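Acetylxylan esterase / glucomannan deacetylase (Cellvibrio japonicus, PDB 2W9X) removes acetyl groups from plant cell wall polysaccharides, deacetylating both glucomannan and xylan with a large preference for glucomannan. Local coordinates at residues Ile76-Val81 / Thr173-Met178; Tyr156-Pro161 / Gln177-Pro182; Gly181-Lys186 / Leu344-Leu349; Gln288-Asn293 / Ile350-Gln355. All blocks are in the same frame, centred on the assembly; numbering follows the deposited sequence.

Contact 1: Ile76-Val81 / Thr173-Met178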
loop_
_atom_site.group_PDB
_atom_site.type_symbol
_atom_site.label_atom_id
_atom_site.label_comp_id
_atom_site.label_asym_id
_atom_site.label_seq_id
_atom_site.Cartn_x
_atom_site.Cartn_y
_atom_site.Cartn_z
ATOM N N ILE B 76 15.196 -29.158 -15.194
ATOM C CA ILE B 76 15.930 -28.491 -16.260
ATOM C C ILE B 76 16.608 -27.287 -15.605
ATOM O O ILE B 76 16.021 -26.637 -14.729
ATOM C CB ILE B 76 15.013 -28.025 -17.431
ATOM C CG1 ILE B 76 14.083 -29.154 -17.900
ATOM C CG2 ILE B 76 15.853 -27.490 -18.601
ATOM C CD1 ILE B 76 13.035 -28.728 -18.971
ATOM N N PHE B 77 17.844 -27.010 -16.025
ATOM C CA PHE B 77 18.625 -25.891 -15.518
ATOM C C PHE B 77 19.067 -25.045 -16.684
ATOM O O PHE B 77 19.157 -25.527 -17.808
ATOM C CB PHE B 77 19.927 -26.377 -14.841
ATOM C CG PHE B 77 19.719 -27.208 -13.614
ATOM C CD1 PHE B 77 19.708 -26.614 -12.352
ATOM C CD2 PHE B 77 19.567 -28.587 -13.713
ATOM C CE1 PHE B 77 19.528 -27.384 -11.200
ATOM C CE2 PHE B 77 19.395 -29.365 -12.573
ATOM C CZ PHE B 77 19.376 -28.765 -11.315
ATOM N N ARG B 78 19.384 -23.786 -16.406
ATOM C CA ARG B 78 20.259 -23.058 -17.304
ATOM C C ARG B 78 21.562 -22.647 -16.611
ATOM O O ARG B 78 21.600 -22.412 -15.388
ATOM C CB ARG B 78 19.543 -21.891 -18.008
ATOM C CG ARG B 78 19.188 -20.723 -17.128
ATOM C CD ARG B 78 18.249 -19.748 -17.830
ATOM N NE ARG B 78 18.085 -18.557 -16.991
ATOM C CZ ARG B 78 17.341 -17.502 -17.289
ATOM N NH1 ARG B 78 17.301 -16.484 -16.442
ATOM N NH2 ARG B 78 16.643 -17.460 -18.418
ATOM N N LEU B 79 22.629 -22.609 -17.405
ATOM C CA LEU B 79 23.953 -22.237 -16.930
ATOM C C LEU B 79 24.391 -20.939 -17.590
ATOM O O LEU B 79 24.411 -20.833 -18.811
ATOM C CB LEU B 79 24.956 -23.362 -17.213
ATOM C CG LEU B 79 26.426 -23.209 -16.810
ATOM C CD1 LEU B 79 26.559 -23.155 -15.304
ATOM C CD2 LEU B 79 27.230 -24.381 -17.354
ATOM N N ILE B 80 24.742 -19.954 -16.770
ATOM C CA ILE B 80 25.128 -18.646 -17.275
ATOM C C ILE B 80 26.599 -18.362 -16.957
ATOM O O ILE B 80 26.961 -18.130 -15.797
ATOM C CB ILE B 80 24.202 -17.534 -16.722
ATOM C CG1 ILE B 80 22.729 -17.885 -16.987
ATOM C CG2 ILE B 80 24.573 -16.177 -17.313
ATOM C CD1 ILE B 80 21.713 -17.028 -16.219
ATOM N N VAL B 81 27.430 -18.398 -18.001
ATOM C CA VAL B 81 28.860 -18.133 -17.892
ATOM C C VAL B 81 29.140 -16.709 -18.382
ATOM O O VAL B 81 28.912 -16.399 -19.553
ATOM C CB VAL B 81 29.690 -19.170 -18.700
ATOM C CG1 VAL B 81 31.188 -18.860 -18.633
ATOM C CG2 VAL B 81 29.432 -20.577 -18.190
ATOM N N THR B 173 7.796 -26.385 -20.181
ATOM C CA THR B 173 7.557 -24.995 -20.521
ATOM C C THR B 173 7.541 -24.091 -19.289
ATOM O O THR B 173 7.451 -22.870 -19.408
ATOM C CB THR B 173 6.273 -24.824 -21.369
ATOM O OG1 THR B 173 5.144 -25.382 -20.676
ATOM C CG2 THR B 173 6.431 -25.493 -22.744
ATOM N N THR B 174 7.659 -24.687 -18.109
ATOM C CA THR B 174 7.697 -23.920 -16.863
ATOM C C THR B 174 9.128 -23.405 -16.650
ATOM O O THR B 174 10.069 -24.191 -16.505
ATOM C CB THR B 174 7.149 -24.743 -15.644
ATOM O OG1 THR B 174 5.766 -25.063 -15.852
ATOM C CG2 THR B 174 7.287 -23.963 -14.330
ATOM N N ASN B 175 9.294 -22.082 -16.684
ATOM C CA ASN B 175 10.604 -21.478 -16.439
ATOM C C ASN B 175 10.503 -20.442 -15.324
ATOM O O ASN B 175 10.121 -19.280 -15.559
ATOM C CB ASN B 175 11.185 -20.864 -17.716
ATOM C CG ASN B 175 12.625 -20.379 -17.538
ATOM O OD1 ASN B 175 13.039 -19.998 -16.445
ATOM N ND2 ASN B 175 13.385 -20.373 -18.627
ATOM N N SER B 176 10.874 -20.863 -14.115
ATOM C CA SER B 176 10.731 -20.015 -12.948
ATOM C C SER B 176 11.577 -18.746 -13.016
ATOM O O SER B 176 11.224 -17.735 -12.415
ATOM C CB SER B 176 11.054 -20.806 -11.674
ATOM O OG SER B 176 10.036 -21.767 -11.423
ATOM N N GLN B 177 12.691 -18.812 -13.742
ATOM C CA GLN B 177 13.633 -17.705 -13.819
ATOM C C GLN B 177 13.117 -16.590 -14.722
ATOM O O GLN B 177 13.636 -15.462 -14.698
ATOM C CB GLN B 177 15.003 -18.192 -14.305
ATOM C CG GLN B 177 15.663 -19.251 -13.414
ATOM C CD GLN B 177 15.901 -18.792 -11.979
ATOM O OE1 GLN B 177 16.154 -19.612 -11.103
ATOM N NE2 GLN B 177 15.837 -17.494 -11.739
ATOM N N MET B 178 12.097 -16.906 -15.516
ATOM C CA MET B 178 11.399 -15.885 -16.308
ATOM C C MET B 178 10.067 -15.420 -15.723
ATOM O O MET B 178 9.431 -14.512 -16.272
ATOM C CB MET B 178 11.250 -16.337 -17.739
ATOM C CG MET B 178 12.614 -16.373 -18.347
ATOM S SD MET B 178 12.531 -16.543 -20.056
ATOM C CE MET B 178 11.895 -18.200 -20.160
HETATM O O HOH W 1 15.925 -19.248 -20.040
#
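The junction between the beta-sheet CE2 N-terminal domain and the SGNH-type hydrolase domain is bridged here by Arg78. It reaches from strand 76-81 to Asn175, Gln177 and Met178, which lie in the loop between helices 167-173 and 180-187. The backbones stay well apart: the CA atoms of Arg78 and Gln177 are 9.2 Å from each other. The arginine spans the gap because its chain is extended from CG to NE (chi2 -169°, chi3 -173°). One face of the guanidinium lies against Gln177, with NH1 of Arg78 3.6 Å from CB of Gln177. That CB is offset toward the rim of the flat group. CG of Met178 approaches NH2 of Arg78 obliquely, at 4.2 Å. NE of Arg78 forms a salt bridge with Glu112 on strand 108-113, which helps to fix the rotation of the group. An Asx turn shapes the loop: Asn175 OD1 accepts from Gln177 N at 3.0 Å, in the carbonyl plane. No direct hydrogen bond joins the two segments. Instead, a water in the guanidinium plane accepts from Arg78 NH2, and it also accepts from Asn175 ND2 at 3.1 Å.

Contact 2: Tyr156-Pro161 / Gln177-Pro182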
loop_
_atom_site.group_PDB
_atom_site.type_symbol
_atom_site.label_atom_id
_atom_site.label_comp_id
_atom_site.label_asym_id
_atom_site.label_seq_id
_atom_site.Cartn_x
_atom_site.Cartn_y
_atom_site.Cartn_z
ATOM N N TYR B 156 4.383 -21.345 -13.811
ATOM C CA TYR B 156 3.613 -22.426 -14.430
ATOM C C TYR B 156 3.286 -22.182 -15.890
ATOM O O TYR B 156 2.500 -21.274 -16.213
ATOM C CB TYR B 156 2.306 -22.555 -13.663
ATOM C CG TYR B 156 1.299 -23.618 -14.077
ATOM C CD1 TYR B 156 1.041 -24.701 -13.243
ATOM C CD2 TYR B 156 0.510 -23.476 -15.233
ATOM C CE1 TYR B 156 0.067 -25.651 -13.566
ATOM C CE2 TYR B 156 -0.457 -24.425 -15.567
ATOM C CZ TYR B 156 -0.668 -25.505 -14.721
ATOM O OH TYR B 156 -1.624 -26.439 -15.043
ATOM N N GLY B 157 3.861 -23.029 -16.745
ATOM C CA GLY B 157 3.622 -23.043 -18.182
ATOM C C GLY B 157 3.893 -21.725 -18.886
ATOM O O GLY B 157 3.318 -21.478 -19.946
ATOM N N ASN B 158 4.779 -20.894 -18.323
ATOM C CA ASN B 158 4.873 -19.500 -18.781
ATOM C C ASN B 158 5.486 -19.332 -20.186
ATOM O O ASN B 158 5.128 -18.394 -20.909
ATOM C CB ASN B 158 5.534 -18.576 -17.731
ATOM C CG ASN B 158 6.987 -18.964 -17.408
ATOM O OD1 ASN B 158 7.501 -19.961 -17.894
ATOM N ND2 ASN B 158 7.647 -18.147 -16.589
ATOM N N THR B 159 6.380 -20.240 -20.578
ATOM C CA THR B 159 7.007 -20.156 -21.903
ATOM C C THR B 159 6.297 -21.018 -22.952
ATOM O O THR B 159 6.794 -21.176 -24.057
ATOM C CB THR B 159 8.505 -20.562 -21.880
ATOM O OG1 THR B 159 8.601 -21.970 -21.639
ATOM C CG2 THR B 159 9.265 -19.788 -20.792
ATOM N N SER B 160 5.159 -21.602 -22.602
ATOM C CA SER B 160 4.411 -22.393 -23.578
ATOM C C SER B 160 3.744 -21.472 -24.588
ATOM O O SER B 160 3.111 -20.486 -24.191
ATOM C CB SER B 160 3.343 -23.250 -22.901
ATOM O OG SER B 160 2.617 -23.976 -23.884
ATOM N N PRO B 161 3.886 -21.788 -25.895
ATOM C CA PRO B 161 3.211 -21.064 -26.979
ATOM C C PRO B 161 1.728 -21.439 -27.047
ATOM O O PRO B 161 0.937 -20.768 -27.724
ATOM C CB PRO B 161 3.938 -21.566 -28.219
ATOM C CG PRO B 161 4.342 -22.970 -27.860
ATOM C CD PRO B 161 4.724 -22.888 -26.410
ATOM N N GLN B 177 12.691 -18.812 -13.742
ATOM C CA GLN B 177 13.633 -17.705 -13.819
ATOM C C GLN B 177 13.117 -16.590 -14.722
ATOM O O GLN B 177 13.636 -15.462 -14.698
ATOM C CB GLN B 177 15.003 -18.192 -14.305
ATOM C CG GLN B 177 15.663 -19.251 -13.414
ATOM C CD GLN B 177 15.901 -18.792 -11.979
ATOM O OE1 GLN B 177 16.154 -19.612 -11.103
ATOM N NE2 GLN B 177 15.837 -17.494 -11.739
ATOM N N MET B 178 12.097 -16.906 -15.516
ATOM C CA MET B 178 11.399 -15.885 -16.308
ATOM C C MET B 178 10.067 -15.420 -15.723
ATOM O O MET B 178 9.431 -14.512 -16.272
ATOM C CB MET B 178 11.250 -16.337 -17.739
ATOM C CG MET B 178 12.614 -16.373 -18.347
ATOM S SD MET B 178 12.531 -16.543 -20.056
ATOM C CE MET B 178 11.895 -18.200 -20.160
ATOM N N ALA B 179 9.669 -16.016 -14.598
ATOM C CA ALA B 179 8.537 -15.502 -13.847
ATOM C C ALA B 179 8.914 -14.140 -13.244
ATOM O O ALA B 179 10.090 -13.793 -13.163
ATOM C CB ALA B 179 8.106 -16.496 -12.762
ATOM N N PHE B 180 7.910 -13.395 -12.782
ATOM C CA PHE B 180 8.109 -12.016 -12.325
ATOM C C PHE B 180 9.025 -11.844 -11.101
ATOM O O PHE B 180 9.621 -10.781 -10.922
ATOM C CB PHE B 180 6.752 -11.319 -12.102
ATOM C CG PHE B 180 5.870 -12.000 -11.069
ATOM C CD1 PHE B 180 6.065 -11.775 -9.689
ATOM C CD2 PHE B 180 4.821 -12.831 -11.476
ATOM C CE1 PHE B 180 5.248 -12.394 -8.727
ATOM C CE2 PHE B 180 4.000 -13.444 -10.538
ATOM C CZ PHE B 180 4.217 -13.225 -9.147
ATOM N N GLY B 181 9.152 -12.883 -10.278
ATOM C CA GLY B 181 9.950 -12.812 -9.063
ATOM C C GLY B 181 11.449 -12.672 -9.292
ATOM O O GLY B 181 12.043 -11.670 -8.877
ATOM N N PRO B 182 12.075 -13.670 -9.934
ATOM C CA PRO B 182 13.497 -13.531 -10.324
ATOM C C PRO B 182 13.789 -12.283 -11.158
ATOM O O PRO B 182 14.812 -11.637 -10.936
ATOM C CB PRO B 182 13.767 -14.814 -11.110
ATOM C CG PRO B 182 12.877 -15.801 -10.438
ATOM C CD PRO B 182 11.573 -15.013 -10.283
#
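Asn158 lays the nitrogen of its side-chain amide over the face of the peptide group that joins Met178 to Ala179. Its ND2 is 3.5 Å from Ala179 N and 3.7 Å from Met178 C. The CB of Ala179 touches the same nitrogen more loosely, with Asn158 ND2 4.2 Å away. This is packing, for no hydrogen bond crosses between the two segments. The amide is held by others. ND2 donates both to Asp342 OD2 and to Asn175 O, and these two bonds fix how it is turned. CG of Asn158 sits between the backbone N and the carbonyl carbon (chi1 62°), and the side chain projects from the turn toward Ala179.

The second touch joins Thr159 and Met178, whose side chains cross at about a right angle. The bend at the end of the methionine (chi3 -68°) turns CE toward the methyl CG2 of Thr159. The modelled spacing of these two carbons is too short to be trusted. The other branch of Thr159 has its own partner, since OG1 donates to Thr173 O.

A type I beta turn from Gly157 to Ser160 carries Asn158 and Thr159. It is closed by Ser160 N bonding to Gly157 O at 3.2 Å. The active site of this SGNH (GDSL-like) hydrolase domain is close. The side chain of Asn158 is about 7 Å from that of His336, which probably raises the nucleophilicity of the serine, and about 9 Å from that of the inferred nucleophile Ser151. The turn follows helix 151-154, Ala179 is the N-cap of helix 180-187, and Asp342 ties Asn158 to helix 339-354.

Contact 3: Gly181-Lys186 / Leu344-Leu349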
loop_
_atom_site.group_PDB
_atom_site.type_symbol
_atom_site.label_atom_id
_atom_site.label_comp_id
_atom_site.label_asym_id
_atom_site.label_seq_id
_atom_site.Cartn_x
_atom_site.Cartn_y
_atom_site.Cartn_z
ATOM N N GLY B 181 9.152 -12.883 -10.278
ATOM C CA GLY B 181 9.950 -12.812 -9.063
ATOM C C GLY B 181 11.449 -12.672 -9.292
ATOM O O GLY B 181 12.043 -11.670 -8.877
ATOM N N PRO B 182 12.075 -13.670 -9.934
ATOM C CA PRO B 182 13.497 -13.531 -10.324
ATOM C C PRO B 182 13.789 -12.283 -11.158
ATOM O O PRO B 182 14.812 -11.637 -10.936
ATOM C CB PRO B 182 13.767 -14.814 -11.110
ATOM C CG PRO B 182 12.877 -15.801 -10.438
ATOM C CD PRO B 182 11.573 -15.013 -10.283
ATOM N N LEU B 183 12.892 -11.931 -12.084
ATOM C CA LEU B 183 13.077 -10.737 -12.919
ATOM C C LEU B 183 13.063 -9.459 -12.086
ATOM O O LEU B 183 13.879 -8.564 -12.314
ATOM C CB LEU B 183 12.016 -10.635 -14.024
ATOM C CG LEU B 183 11.873 -11.692 -15.117
ATOM C CD1 LEU B 183 10.732 -11.265 -16.042
ATOM C CD2 LEU B 183 13.188 -11.960 -15.895
ATOM N N THR B 184 12.143 -9.369 -11.124
ATOM C CA THR B 184 12.150 -8.241 -10.189
ATOM C C THR B 184 13.448 -8.166 -9.358
ATOM O O THR B 184 14.056 -7.106 -9.261
ATOM C CB THR B 184 10.880 -8.224 -9.294
ATOM O OG1 THR B 184 9.717 -8.240 -10.139
ATOM C CG2 THR B 184 10.822 -6.981 -8.428
ATOM N N ALA B 185 13.864 -9.277 -8.763
ATOM C CA ALA B 185 15.074 -9.293 -7.943
ATOM C C ALA B 185 16.321 -8.851 -8.741
ATOM O O ALA B 185 17.167 -8.111 -8.242
ATOM C CB ALA B 185 15.279 -10.658 -7.368
ATOM N N LYS B 186 16.408 -9.286 -9.994
ATOM C CA LYS B 186 17.571 -8.978 -10.841
ATOM C C LYS B 186 17.703 -7.496 -11.204
ATOM O O LYS B 186 18.828 -6.986 -11.347
ATOM C CB LYS B 186 17.590 -9.886 -12.072
ATOM C CG LYS B 186 18.027 -11.321 -11.710
ATOM C CD LYS B 186 17.960 -12.262 -12.899
ATOM C CE LYS B 186 18.530 -13.617 -12.536
ATOM N NZ LYS B 186 18.480 -14.552 -13.706
ATOM N N LEU B 344 5.606 -8.079 -17.645
ATOM C CA LEU B 344 4.717 -6.965 -17.283
ATOM C C LEU B 344 4.543 -6.824 -15.764
ATOM O O LEU B 344 4.568 -5.706 -15.218
ATOM C CB LEU B 344 3.350 -7.096 -17.976
ATOM C CG LEU B 344 3.425 -7.141 -19.506
ATOM C CD1 LEU B 344 2.035 -7.388 -20.120
ATOM C CD2 LEU B 344 4.105 -5.852 -20.103
ATOM N N LEU B 345 4.362 -7.954 -15.089
ATOM C CA LEU B 345 4.209 -7.953 -13.619
ATOM C C LEU B 345 5.500 -7.529 -12.942
ATOM O O LEU B 345 5.471 -6.811 -11.956
ATOM C CB LEU B 345 3.782 -9.322 -13.119
ATOM C CG LEU B 345 2.373 -9.726 -13.595
ATOM C CD1 LEU B 345 2.138 -11.223 -13.371
ATOM C CD2 LEU B 345 1.311 -8.891 -12.888
ATOM N N ALA B 346 6.631 -7.939 -13.512
ATOM C CA ALA B 346 7.940 -7.516 -13.009
ATOM C C ALA B 346 8.082 -6.006 -13.096
ATOM O O ALA B 346 8.473 -5.356 -12.122
ATOM C CB ALA B 346 9.051 -8.219 -13.770
ATOM N N ASN B 347 7.726 -5.438 -14.251
ATOM C CA ASN B 347 7.813 -3.986 -14.453
ATOM C C ASN B 347 6.949 -3.249 -13.463
ATOM O O ASN B 347 7.340 -2.203 -12.954
ATOM C CB ASN B 347 7.433 -3.585 -15.894
ATOM C CG ASN B 347 8.337 -4.205 -16.937
ATOM O OD1 ASN B 347 9.456 -4.631 -16.636
ATOM N ND2 ASN B 347 7.853 -4.273 -18.175
ATOM N N LEU B 348 5.770 -3.800 -13.187
ATOM C CA LEU B 348 4.861 -3.242 -12.184
ATOM C C LEU B 348 5.528 -3.170 -10.802
ATOM O O LEU B 348 5.492 -2.139 -10.116
ATOM C CB LEU B 348 3.630 -4.147 -12.090
ATOM C CG LEU B 348 2.193 -3.670 -11.955
ATOM C CD1 LEU B 348 1.867 -2.634 -13.032
ATOM C CD2 LEU B 348 1.300 -4.889 -12.104
ATOM N N LEU B 349 6.113 -4.294 -10.402
ATOM C CA LEU B 349 6.807 -4.423 -9.119
ATOM C C LEU B 349 8.064 -3.545 -9.041
ATOM O O LEU B 349 8.293 -2.852 -8.042
ATOM C CB LEU B 349 7.163 -5.895 -8.898
ATOM C CG LEU B 349 6.038 -6.832 -8.442
ATOM C CD1 LEU B 349 6.507 -8.257 -8.538
ATOM C CD2 LEU B 349 5.639 -6.508 -7.004
#
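Helices 181-186 and 344-349 run roughly side by side, with their axes 8.6 Å apart at closest approach and crossing at -40°. The closest pair of CA atoms, in Thr184 and Ala346, is separated by just 5.1 Å. Such an approach rests on small side chains. Thr184 sets its OG1 against the backbone of the partner helix, 3.5 Å from Ala346 CA. Thr184 OG1 also lies 3.6 Å from Leu349 CD1. CG2 of Thr184 packs 3.8 Å from CB of Leu349, and the two side chains cross at about a right angle. One residue earlier, Leu183 meets Ala346 with CB against CB, also at 3.8 Å. The two helices belong to the alpha/beta fold of the SGNH hydrolase domain. Both Thr184 and Leu349 also touch Phe147 of the parallel sheet, so the two helices cover neighbouring parts of one sheet face. With chi1 at -55°, OG1 of Thr184 can donate back to Phe180 O in its own helix. The buried hydroxyl is therefore satisfied without help from across the contact. The helices are joined here by van der Waals packing alone, with a threonine oxygen resting on carbon atoms.

Contact 4: Gln288-Asn293 / Ile350-Gln355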
loop_
_atom_site.group_PDB
_atom_site.type_symbol
_atom_site.label_atom_id
_atom_site.label_comp_id
_atom_site.label_asym_id
_atom_site.label_seq_id
_atom_site.Cartn_x
_atom_site.Cartn_y
_atom_site.Cartn_z
ATOM N N GLN B 288 8.953 -5.584 4.688
ATOM C CA GLN B 288 7.789 -4.854 4.220
ATOM C C GLN B 288 7.057 -5.727 3.195
ATOM O O GLN B 288 7.687 -6.361 2.337
ATOM C CB GLN B 288 8.205 -3.479 3.675
ATOM C CG GLN B 288 8.984 -2.673 4.719
ATOM C CD GLN B 288 9.188 -1.215 4.351
ATOM O OE1 GLN B 288 8.232 -0.495 4.037
ATOM N NE2 GLN B 288 10.441 -0.764 4.408
ATOM N N PHE B 289 5.731 -5.781 3.319
ATOM C CA PHE B 289 4.919 -6.796 2.656
ATOM C C PHE B 289 4.104 -6.205 1.505
ATOM O O PHE B 289 3.563 -5.103 1.609
ATOM C CB PHE B 289 3.971 -7.474 3.663
ATOM C CG PHE B 289 4.682 -8.240 4.760
ATOM C CD1 PHE B 289 5.046 -9.562 4.579
ATOM C CD2 PHE B 289 4.986 -7.623 5.981
ATOM C CE1 PHE B 289 5.705 -10.265 5.605
ATOM C CE2 PHE B 289 5.624 -8.317 7.003
ATOM C CZ PHE B 289 5.992 -9.636 6.811
ATOM N N ILE B 290 4.034 -6.951 0.408
ATOM C CA ILE B 290 3.187 -6.581 -0.727
ATOM C C ILE B 290 2.273 -7.753 -1.046
ATOM O O ILE B 290 2.736 -8.826 -1.400
ATOM C CB ILE B 290 4.006 -6.172 -1.964
ATOM C CG1 ILE B 290 4.875 -4.940 -1.651
ATOM C CG2 ILE B 290 3.075 -5.876 -3.166
ATOM C CD1 ILE B 290 5.825 -4.545 -2.767
ATOM N N LEU B 291 0.969 -7.530 -0.930
ATOM C CA LEU B 291 0.001 -8.585 -1.190
ATOM C C LEU B 291 -0.557 -8.372 -2.584
ATOM O O LEU B 291 -1.212 -7.363 -2.846
ATOM C CB LEU B 291 -1.099 -8.586 -0.116
ATOM C CG LEU B 291 -0.600 -8.541 1.339
ATOM C CD1 LEU B 291 -1.740 -8.926 2.303
ATOM C CD2 LEU B 291 0.642 -9.448 1.596
ATOM N N MET B 292 -0.243 -9.302 -3.474
ATOM C CA MET B 292 -0.411 -9.112 -4.915
ATOM C C MET B 292 -1.419 -10.110 -5.492
ATOM O O MET B 292 -1.253 -11.312 -5.317
ATOM C CB MET B 292 0.967 -9.277 -5.571
ATOM C CG MET B 292 0.995 -9.161 -7.080
ATOM S SD MET B 292 2.722 -9.059 -7.564
ATOM C CE MET B 292 2.515 -9.027 -9.338
ATOM N N ASN B 293 -2.479 -9.617 -6.142
ATOM C CA ASN B 293 -3.514 -10.485 -6.707
ATOM C C ASN B 293 -4.100 -9.944 -8.013
ATOM O O ASN B 293 -3.867 -8.799 -8.395
ATOM C CB ASN B 293 -4.661 -10.805 -5.713
ATOM C CG ASN B 293 -4.180 -11.525 -4.459
ATOM O OD1 ASN B 293 -4.268 -12.771 -4.347
ATOM N ND2 ASN B 293 -3.691 -10.749 -3.494
ATOM N N ILE B 350 8.872 -3.576 -10.102
ATOM C CA ILE B 350 10.087 -2.750 -10.177
ATOM C C ILE B 350 9.798 -1.258 -9.972
ATOM O O ILE B 350 10.439 -0.599 -9.137
ATOM C CB ILE B 350 10.851 -2.990 -11.498
ATOM C CG1 ILE B 350 11.408 -4.411 -11.525
ATOM C CG2 ILE B 350 11.946 -1.896 -11.723
ATOM C CD1 ILE B 350 11.729 -4.968 -12.926
ATOM N N THR B 351 8.824 -0.738 -10.714
ATOM C CA THR B 351 8.387 0.649 -10.596
ATOM C C THR B 351 7.870 0.970 -9.192
ATOM O O THR B 351 8.176 2.028 -8.638
ATOM C CB THR B 351 7.293 0.969 -11.652
ATOM O OG1 THR B 351 7.761 0.562 -12.946
ATOM C CG2 THR B 351 6.953 2.455 -11.686
ATOM N N HIS B 352 7.075 0.057 -8.631
ATOM C CA HIS B 352 6.551 0.206 -7.276
ATOM C C HIS B 352 7.714 0.319 -6.292
ATOM O O HIS B 352 7.751 1.239 -5.484
ATOM C CB HIS B 352 5.650 -0.983 -6.911
ATOM C CG HIS B 352 5.003 -0.860 -5.568
ATOM N ND1 HIS B 352 3.818 -0.183 -5.373
ATOM C CD2 HIS B 352 5.380 -1.317 -4.352
ATOM C CE1 HIS B 352 3.491 -0.228 -4.094
ATOM N NE2 HIS B 352 4.422 -0.910 -3.452
ATOM N N LEU B 353 8.664 -0.610 -6.380
ATOM C CA LEU B 353 9.776 -0.666 -5.423
ATOM C C LEU B 353 10.763 0.504 -5.580
ATOM O O LEU B 353 11.375 0.928 -4.601
ATOM C CB LEU B 353 10.476 -2.017 -5.479
ATOM C CG LEU B 353 9.587 -3.137 -4.940
ATOM C CD1 LEU B 353 10.194 -4.497 -5.206
ATOM C CD2 LEU B 353 9.325 -2.934 -3.450
ATOM N N GLN B 354 10.871 1.031 -6.800
ATOM C CA GLN B 354 11.699 2.191 -7.105
ATOM C C GLN B 354 11.209 3.459 -6.425
ATOM O O GLN B 354 11.996 4.360 -6.175
ATOM C CB GLN B 354 11.772 2.428 -8.625
ATOM C CG GLN B 354 12.811 1.551 -9.336
ATOM C CD GLN B 354 12.784 1.680 -10.867
ATOM O OE1 GLN B 354 11.885 2.303 -11.449
ATOM N NE2 GLN B 354 13.765 1.070 -11.520
ATOM N N GLN B 355 9.914 3.538 -6.133
ATOM C CA GLN B 355 9.342 4.757 -5.578
ATOM C C GLN B 355 9.412 4.793 -4.052
ATOM O O GLN B 355 8.989 5.765 -3.442
ATOM C CB GLN B 355 7.894 4.977 -6.063
ATOM C CG GLN B 355 7.721 5.218 -7.591
ATOM C CD GLN B 355 8.743 6.197 -8.184
ATOM O OE1 GLN B 355 9.718 5.781 -8.814
ATOM N NE2 GLN B 355 8.519 7.500 -7.984
#
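Apolar packing carries this contact, and one methyl group does most of it. CD1 of Ile290, on strand 288-293, meets both His352 and Leu353 on helix 350-354. CD1 of Ile290 lies 3.9 Å from CD2 of Leu353, and the two side chains approach at a slant. The backbones are far apart, with 10.0 Å between the CA atoms of Ile290 and His352. The isoleucine therefore reaches across with its longer branch, CG1 to CD1, held extended by chi2 at 174°.

The second kind of contact is methyl to imidazole. Ile290 and His352 come from opposite directions, and CD1 of Ile290 is 3.6 Å from CD2 of His352. CD1 of Ile290 is 4.0 Å from NE2 of His352. The methyl comes in obliquely. CG of His352 is anti to the backbone N (chi1 -176°), which carries the ring off the helix toward the strand.

Polar bonds lie beside the packing. NE2 of His352 is hydrogen-bonded to Glu321 OE2 on the next strand, 320-325. The helix is near its end here, where Gln355 N bonds to His352 O at 3.2 Å. At the same end, Gln354 O accepts from Lys357 NZ of the second subunit.

The contact seats the last turn of helix 339-354 on the parallel sheet of the alpha/beta fold. Its chemistry is divided: the carbon side of the imidazole joins the apolar layer, while NE2 keeps a carboxylate partner that would tend to stabilise a proton on NE2 and may raise the ring's pKa.

In the fold
Contact 1 links the N-terminal CE2 domain to the hydrolase domain, and the other three lie within the hydrolase domain. Contacts 1 and 2 share Gln177 and Met178, end on the same stretch and have centres about 9 Å apart. Contact 3 begins where contact 2 ends, on helix 180-187, with centres about 11 Å apart. Contacts 3 and 4 both use helix 339-354, with centres about 10 Å apart, and their segments alternate along the chain. Contact 1 closes before either opens. Neighbours in the sequence 1, 2, 3, 4 touch, and contact 1 also touches contact 3. Helix 339-354 packs on helix 180-187 and on strand 288-294, joining late and early parts of the domain.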